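Local atomic coordinates of DnaK Suppressor (Chlamydia trachomatis, PDB entry 6PTG), a protein that probably binds RNA polymerase and regulates transcription as a DksA-like factor. Residues Ser92-Pro104 against Leu108-Ser120. Numbering follows the deposited sequence.
Sequences SYGICDVSGEEIP and LMAIPYATMTVKS
Cys96 SG lies against the start of helix 118-129 and accepts a nearly straight hydrogen bond from Thr117 N at 3.2 Å (N-H...S angle 167°). With SG anti to the backbone N (chi1 -179°), the sulfur sits beside its own carbonyl carbon, where Ser99 N and, weakly, Val98 N also donate to it. Thr117 is the N-cap of that helix. Its OG1 accepts from both Ser120 N and Ser120 OG. Asp97 N donates to Thr115 O at 3.0 Å, which ties the two loops together. The carboxylate of Asp97 turns to helix 72-89, in salt bridges with Arg83 and Lys87.

The tightly packed part continues through Ile103. Its CD1 rests on the backbone at Ala114 O and Thr115 C, and its CG2 meets Leu108 CD2 at 4.0 Å, the two side chains crossing at about a right angle. Leu108 CD2 also lies obliquely to the Tyr93 ring. Tyr93 OH donates to Pro112 O at 2.6 Å; Pro112 O lies at the edge of the ring, near its plane. A water joins Gly94 N to Ala114 O.

The solvent side is looser. Glu101 is exposed and reaches across Thr117 at about a right angle, its OE1 3.8 Å from Thr117 CG2. Pro104 is exposed too, but its carbonyl O accepts from Leu108 N at 3.2 Å in the first turn of helix 105-110.

Cys96 heads a turn whose following amides converge on its sulfur, as in a zinc knuckle. No metal accompanies it here. Ser99, Thr117 and Ser120 gather round the sulfur where a C4 finger would have its other three cysteines. The fold is consistent with a DksA/TraR-type zinc-finger domain that keeps one of the four.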
ATOM      1  N   SER B  92      -4.736 -12.423   3.417  1.00 58.77           N
ATOM      2  CA  SER B  92      -4.758 -11.011   3.784  1.00 58.59           C
ATOM      3  C   SER B  92      -5.970 -10.288   3.208  1.00 65.64           C
ATOM      4  O   SER B  92      -5.985  -9.055   3.170  1.00 69.87           O
ATOM      5  CB  SER B  92      -3.477 -10.304   3.334  1.00 59.86           C
ATOM      6  OG  SER B  92      -3.420 -10.192   1.923  1.00 59.40           O
ATOM      7  N   TYR B  93      -6.985 -11.026   2.755  1.00 65.89           N
ATOM      8  CA  TYR B  93      -8.176 -10.379   2.222  1.00 55.30           C
ATOM      9  C   TYR B  93      -8.890  -9.606   3.323  1.00 51.70           C
ATOM     10  O   TYR B  93      -9.070 -10.100   4.439  1.00 61.82           O
ATOM     11  CB  TYR B  93      -9.121 -11.409   1.599  1.00 51.39           C
ATOM     12  CG  TYR B  93     -10.291 -10.775   0.882  1.00 56.38           C
ATOM     13  CD1 TYR B  93     -10.162 -10.327  -0.426  1.00 57.70           C
ATOM     14  CD2 TYR B  93     -11.519 -10.600   1.515  1.00 60.61           C
ATOM     15  CE1 TYR B  93     -11.221  -9.736  -1.091  1.00 53.27           C
ATOM     16  CE2 TYR B  93     -12.585 -10.007   0.859  1.00 56.53           C
ATOM     17  CZ  TYR B  93     -12.428  -9.579  -0.444  1.00 58.12           C
ATOM     18  OH  TYR B  93     -13.476  -8.989  -1.110  1.00 68.95           O
ATOM     19  N   GLY B  94      -9.313  -8.390   2.997  1.00 44.59           N
ATOM     20  CA  GLY B  94      -9.905  -7.505   3.973  1.00 41.59           C
ATOM     21  C   GLY B  94      -8.914  -6.683   4.762  1.00 50.38           C
ATOM     22  O   GLY B  94      -9.332  -5.908   5.629  1.00 54.63           O
ATOM     23  N   ILE B  95      -7.618  -6.828   4.494  1.00 53.78           N
ATOM     24  CA  ILE B  95      -6.575  -6.036   5.137  1.00 50.54           C
ATOM     25  C   ILE B  95      -5.995  -5.084   4.102  1.00 49.96           C
ATOM     26  O   ILE B  95      -5.664  -5.494   2.984  1.00 54.33           O
ATOM     27  CB  ILE B  95      -5.470  -6.916   5.747  1.00 44.73           C
ATOM     28  CG1 ILE B  95      -6.061  -7.919   6.725  1.00 44.08           C
ATOM     29  CG2 ILE B  95      -4.477  -6.052   6.495  1.00 43.31           C
ATOM     30  CD1 ILE B  95      -6.732  -7.271   7.898  1.00 49.27           C
ATOM     31  N   CYS B  96      -5.877  -3.814   4.480  1.00 44.95           N
ATOM     32  CA  CYS B  96      -5.424  -2.780   3.563  1.00 43.74           C
ATOM     33  C   CYS B  96      -3.955  -2.988   3.185  1.00 48.86           C
ATOM     34  O   CYS B  96      -3.087  -3.110   4.054  1.00 56.11           O
ATOM     35  CB  CYS B  96      -5.634  -1.409   4.208  1.00 48.20           C
ATOM     36  SG  CYS B  96      -5.157  -0.008   3.208  1.00 50.70           S
ATOM     37  N   ASP B  97      -3.683  -3.041   1.877  1.00 50.39           N
ATOM     38  CA  ASP B  97      -2.315  -3.199   1.385  1.00 50.02           C
ATOM     39  C   ASP B  97      -1.411  -2.033   1.771  1.00 53.92           C
ATOM     40  O   ASP B  97      -0.187  -2.196   1.793  1.00 60.40           O
ATOM     41  CB  ASP B  97      -2.308  -3.362  -0.140  1.00 44.79           C
ATOM     42  CG  ASP B  97      -2.484  -4.807  -0.584  1.00 57.72           C
ATOM     43  OD1 ASP B  97      -2.529  -5.712   0.277  1.00 60.84           O
ATOM     44  OD2 ASP B  97      -2.592  -5.033  -1.808  1.00 63.40           O
ATOM     45  N   VAL B  98      -1.973  -0.856   2.032  1.00 48.81           N
ATOM     46  CA  VAL B  98      -1.173   0.320   2.360  1.00 45.47           C
ATOM     47  C   VAL B  98      -0.959   0.445   3.860  1.00 55.04           C
ATOM     48  O   VAL B  98       0.172   0.598   4.327  1.00 72.61           O
ATOM     49  CB  VAL B  98      -1.830   1.592   1.784  1.00 43.23           C
ATOM     50  CG1 VAL B  98      -1.123   2.821   2.307  1.00 40.63           C
ATOM     51  CG2 VAL B  98      -1.802   1.566   0.274  1.00 38.02           C
ATOM     52  N   SER B  99      -2.035   0.375   4.639  1.00 47.68           N
ATOM     53  CA  SER B  99      -1.986   0.672   6.061  1.00 46.58           C
ATOM     54  C   SER B  99      -2.112  -0.545   6.959  1.00 50.27           C
ATOM     55  O   SER B  99      -1.782  -0.449   8.146  1.00 53.70           O
ATOM     56  CB  SER B  99      -3.110   1.650   6.427  1.00 50.43           C
ATOM     57  OG  SER B  99      -4.381   1.040   6.222  1.00 44.10           O
ATOM     58  N   GLY B 100      -2.566  -1.679   6.431  1.00 54.75           N
ATOM     59  CA  GLY B 100      -2.876  -2.816   7.269  1.00 51.89           C
ATOM     60  C   GLY B 100      -4.157  -2.694   8.063  1.00 59.64           C
ATOM     61  O   GLY B 100      -4.444  -3.582   8.878  1.00 56.52           O
ATOM     62  N   GLU B 101      -4.928  -1.622   7.866  1.00 66.23           N
ATOM     63  CA  GLU B 101      -6.205  -1.461   8.546  1.00 56.20           C
ATOM     64  C   GLU B 101      -7.240  -2.413   7.953  1.00 49.15           C
ATOM     65  O   GLU B 101      -7.144  -2.842   6.799  1.00 47.42           O
ATOM     66  CB  GLU B 101      -6.718  -0.027   8.412  1.00 65.77           C
ATOM     67  CG  GLU B 101      -6.060   1.020   9.291  1.00 76.63           C
ATOM     68  CD  GLU B 101      -6.309   2.438   8.774  1.00 94.58           C
ATOM     69  OE1 GLU B 101      -7.192   2.623   7.903  1.00 95.20           O
ATOM     70  OE2 GLU B 101      -5.621   3.370   9.239  1.00103.18           O
ATOM     71  N   GLU B 102      -8.248  -2.737   8.759  1.00 44.38           N
ATOM     72  CA  GLU B 102      -9.334  -3.587   8.292  1.00 48.73           C
ATOM     73  C   GLU B 102     -10.232  -2.798   7.341  1.00 48.22           C
ATOM     74  O   GLU B 102     -10.735  -1.727   7.696  1.00 43.92           O
ATOM     75  CB  GLU B 102     -10.132  -4.118   9.477  1.00 56.23           C
ATOM     76  CG  GLU B 102      -9.498  -5.315  10.156  1.00 72.55           C
ATOM     77  CD  GLU B 102     -10.314  -5.811  11.336  1.00 89.54           C
ATOM     78  OE1 GLU B 102     -11.532  -5.533  11.376  1.00 98.71           O
ATOM     79  OE2 GLU B 102      -9.735  -6.472  12.227  1.00 93.11           O
ATOM     80  N   ILE B 103     -10.417  -3.323   6.135  1.00 44.96           N
ATOM     81  CA  ILE B 103     -11.321  -2.717   5.152  1.00 44.38           C
ATOM     82  C   ILE B 103     -12.760  -2.956   5.601  1.00 50.20           C
ATOM     83  O   ILE B 103     -13.104  -4.096   5.961  1.00 62.07           O
ATOM     84  CB  ILE B 103     -11.069  -3.309   3.763  1.00 44.50           C
ATOM     85  CG1 ILE B 103      -9.581  -3.271   3.424  1.00 43.40           C
ATOM     86  CG2 ILE B 103     -11.835  -2.551   2.702  1.00 45.35           C
ATOM     87  CD1 ILE B 103      -9.245  -3.868   2.064  1.00 35.52           C
ATOM     88  N   PRO B 104     -13.613  -1.925   5.643  1.00 48.86           N
ATOM     89  CA  PRO B 104     -14.978  -2.108   6.157  1.00 48.17           C
ATOM     90  C   PRO B 104     -15.755  -3.170   5.389  1.00 48.60           C
ATOM     91  O   PRO B 104     -15.647  -3.284   4.166  1.00 52.35           O
ATOM     92  CB  PRO B 104     -15.601  -0.718   5.989  1.00 46.35           C
ATOM     93  CG  PRO B 104     -14.443   0.210   6.079  1.00 45.82           C
ATOM     94  CD  PRO B 104     -13.318  -0.504   5.380  1.00 50.57           C
ATOM     95  N   LEU B 108     -16.189  -4.182   1.194  1.00 44.96           N
ATOM     96  CA  LEU B 108     -15.887  -5.445   0.533  1.00 44.64           C
ATOM     97  C   LEU B 108     -17.130  -6.025  -0.138  1.00 52.81           C
ATOM     98  O   LEU B 108     -17.042  -6.566  -1.245  1.00 56.33           O
ATOM     99  CB  LEU B 108     -15.300  -6.433   1.540  1.00 39.08           C
ATOM    100  CG  LEU B 108     -13.963  -6.051   2.180  1.00 38.75           C
ATOM    101  CD1 LEU B 108     -13.634  -6.958   3.363  1.00 42.56           C
ATOM    102  CD2 LEU B 108     -12.847  -6.077   1.148  1.00 34.80           C
ATOM    103  N   MET B 109     -18.296  -5.917   0.512  1.00 51.25           N
ATOM    104  CA  MET B 109     -19.530  -6.455  -0.059  1.00 50.00           C
ATOM    105  C   MET B 109     -19.929  -5.728  -1.338  1.00 50.63           C
ATOM    106  O   MET B 109     -20.378  -6.357  -2.303  1.00 47.94           O
ATOM    107  CB  MET B 109     -20.658  -6.393   0.965  1.00 48.66           C
ATOM    108  CG  MET B 109     -21.962  -7.007   0.472  1.00 54.69           C
ATOM    109  SD  MET B 109     -21.833  -8.764   0.090  1.00 66.19           S
ATOM    110  CE  MET B 109     -21.140  -9.398   1.615  1.00 61.89           C
ATOM    111  N   ALA B 110     -19.788  -4.403  -1.358  1.00 43.57           N
ATOM    112  CA  ALA B 110     -20.106  -3.639  -2.556  1.00 45.34           C
ATOM    113  C   ALA B 110     -18.996  -3.748  -3.593  1.00 47.19           C
ATOM    114  O   ALA B 110     -19.270  -3.848  -4.794  1.00 58.26           O
ATOM    115  CB  ALA B 110     -20.364  -2.172  -2.188  1.00 39.45           C
ATOM    116  N   ILE B 111     -17.743  -3.710  -3.148  1.00 51.10           N
ATOM    117  CA  ILE B 111     -16.574  -3.759  -4.024  1.00 50.22           C
ATOM    118  C   ILE B 111     -15.697  -4.940  -3.619  1.00 50.52           C
ATOM    119  O   ILE B 111     -14.765  -4.764  -2.819  1.00 51.19           O
ATOM    120  CB  ILE B 111     -15.775  -2.450  -3.965  1.00 37.83           C
ATOM    121  CG1 ILE B 111     -16.702  -1.243  -4.067  1.00 35.52           C
ATOM    122  CG2 ILE B 111     -14.766  -2.410  -5.083  1.00 36.57           C
ATOM    123  CD1 ILE B 111     -15.966   0.069  -4.147  1.00 42.19           C
ATOM    124  N   PRO B 112     -15.948  -6.150  -4.131  1.00 46.49           N
ATOM    125  CA  PRO B 112     -15.175  -7.314  -3.665  1.00 48.04           C
ATOM    126  C   PRO B 112     -13.695  -7.269  -4.031  1.00 49.99           C
ATOM    127  O   PRO B 112     -12.919  -8.029  -3.441  1.00 48.25           O
ATOM    128  CB  PRO B 112     -15.890  -8.499  -4.334  1.00 48.64           C
ATOM    129  CG  PRO B 112     -16.540  -7.908  -5.545  1.00 40.48           C
ATOM    130  CD  PRO B 112     -16.969  -6.532  -5.124  1.00 43.81           C
ATOM    131  N   TYR B 113     -13.279  -6.412  -4.970  1.00 52.64           N
ATOM    132  CA  TYR B 113     -11.875  -6.262  -5.346  1.00 48.82           C
ATOM    133  C   TYR B 113     -11.183  -5.113  -4.613  1.00 44.54           C
ATOM    134  O   TYR B 113     -10.104  -4.679  -5.027  1.00 53.88           O
ATOM    135  CB  TYR B 113     -11.737  -6.089  -6.861  1.00 48.96           C
ATOM    136  CG  TYR B 113     -12.603  -4.999  -7.453  1.00 57.19           C
ATOM    137  CD1 TYR B 113     -12.169  -3.676  -7.488  1.00 52.87           C
ATOM    138  CD2 TYR B 113     -13.852  -5.296  -7.986  1.00 63.27           C
ATOM    139  CE1 TYR B 113     -12.958  -2.680  -8.028  1.00 51.64           C
ATOM    140  CE2 TYR B 113     -14.648  -4.305  -8.530  1.00 65.01           C
ATOM    141  CZ  TYR B 113     -14.198  -2.999  -8.548  1.00 60.44           C
ATOM    142  OH  TYR B 113     -14.993  -2.015  -9.093  1.00 66.74           O
ATOM    143  N   ALA B 114     -11.781  -4.609  -3.542  1.00 46.56           N
ATOM    144  CA  ALA B 114     -11.154  -3.558  -2.754  1.00 42.52           C
ATOM    145  C   ALA B 114      -9.988  -4.141  -1.976  1.00 53.37           C
ATOM    146  O   ALA B 114     -10.166  -5.076  -1.190  1.00 52.84           O
ATOM    147  CB  ALA B 114     -12.171  -2.936  -1.802  1.00 36.40           C
ATOM    148  N   THR B 115      -8.788  -3.623  -2.230  1.00 68.81           N
ATOM    149  CA  THR B 115      -7.577  -4.065  -1.550  1.00 50.43           C
ATOM    150  C   THR B 115      -6.998  -3.007  -0.625  1.00 41.78           C
ATOM    151  O   THR B 115      -6.007  -3.273   0.054  1.00 48.79           O
ATOM    152  CB  THR B 115      -6.524  -4.487  -2.569  1.00 41.76           C
ATOM    153  OG1 THR B 115      -6.230  -3.377  -3.424  1.00 50.49           O
ATOM    154  CG2 THR B 115      -7.023  -5.653  -3.393  1.00 51.10           C
ATOM    155  N   MET B 116      -7.601  -1.826  -0.562  1.00 43.12           N
ATOM    156  CA  MET B 116      -7.140  -0.758   0.306  1.00 43.90           C
ATOM    157  C   MET B 116      -8.353  -0.112   0.958  1.00 48.80           C
ATOM    158  O   MET B 116      -9.470  -0.184   0.441  1.00 46.60           O
ATOM    159  CB  MET B 116      -6.342   0.293  -0.479  1.00 41.17           C
ATOM    160  CG  MET B 116      -5.136  -0.251  -1.202  1.00 45.21           C
ATOM    161  SD  MET B 116      -4.461   0.936  -2.360  1.00 52.37           S
ATOM    162  CE  MET B 116      -5.467   0.574  -3.802  1.00 63.26           C
ATOM    163  N   THR B 117      -8.127   0.541   2.092  1.00 42.13           N
ATOM    164  CA  THR B 117      -9.164   1.405   2.620  1.00 37.25           C
ATOM    165  C   THR B 117      -9.372   2.570   1.659  1.00 55.47           C
ATOM    166  O   THR B 117      -8.559   2.815   0.764  1.00 67.54           O
ATOM    167  CB  THR B 117      -8.799   1.909   4.019  1.00 40.36           C
ATOM    168  OG1 THR B 117      -7.602   2.697   3.965  1.00 45.44           O
ATOM    169  CG2 THR B 117      -8.614   0.746   4.982  1.00 35.20           C
ATOM    170  N   VAL B 118     -10.486   3.285   1.830  1.00 61.37           N
ATOM    171  CA  VAL B 118     -10.763   4.410   0.939  1.00 56.65           C
ATOM    172  C   VAL B 118      -9.671   5.465   1.059  1.00 56.96           C
ATOM    173  O   VAL B 118      -9.129   5.940   0.054  1.00 56.31           O
ATOM    174  CB  VAL B 118     -12.151   4.999   1.229  1.00 51.12           C
ATOM    175  CG1 VAL B 118     -12.364   6.236   0.391  1.00 38.07           C
ATOM    176  CG2 VAL B 118     -13.208   3.965   0.941  1.00 55.20           C
ATOM    177  N   LYS B 119      -9.304   5.816   2.293  1.00 56.18           N
ATOM    178  CA  LYS B 119      -8.247   6.798   2.503  1.00 53.86           C
ATOM    179  C   LYS B 119      -6.917   6.335   1.909  1.00 52.98           C
ATOM    180  O   LYS B 119      -6.149   7.148   1.382  1.00 52.67           O
ATOM    181  CB  LYS B 119      -8.100   7.087   3.994  1.00 57.70           C
ATOM    182  CG  LYS B 119      -9.138   8.040   4.551  1.00 60.17           C
ATOM    183  CD  LYS B 119      -8.924   8.233   6.038  1.00 72.03           C
ATOM    184  CE  LYS B 119      -9.700   9.422   6.567  1.00 81.19           C
ATOM    185  NZ  LYS B 119      -9.326   9.723   7.980  1.00 89.84           N
ATOM    186  N   SER B 120      -6.614   5.034   1.995  1.00 46.95           N
ATOM    187  CA  SER B 120      -5.350   4.551   1.438  1.00 47.38           C
ATOM    188  C   SER B 120      -5.387   4.529  -0.080  1.00 49.61           C
ATOM    189  O   SER B 120      -4.371   4.792  -0.729  1.00 48.52           O
ATOM    190  CB  SER B 120      -5.013   3.160   1.970  1.00 44.49           C
ATOM    191  OG  SER B 120      -4.694   3.186   3.354  1.00 54.26           O
TER
HETATM  192  O   HOH W   1      -9.238  -7.349   0.379  1.00 43.40           O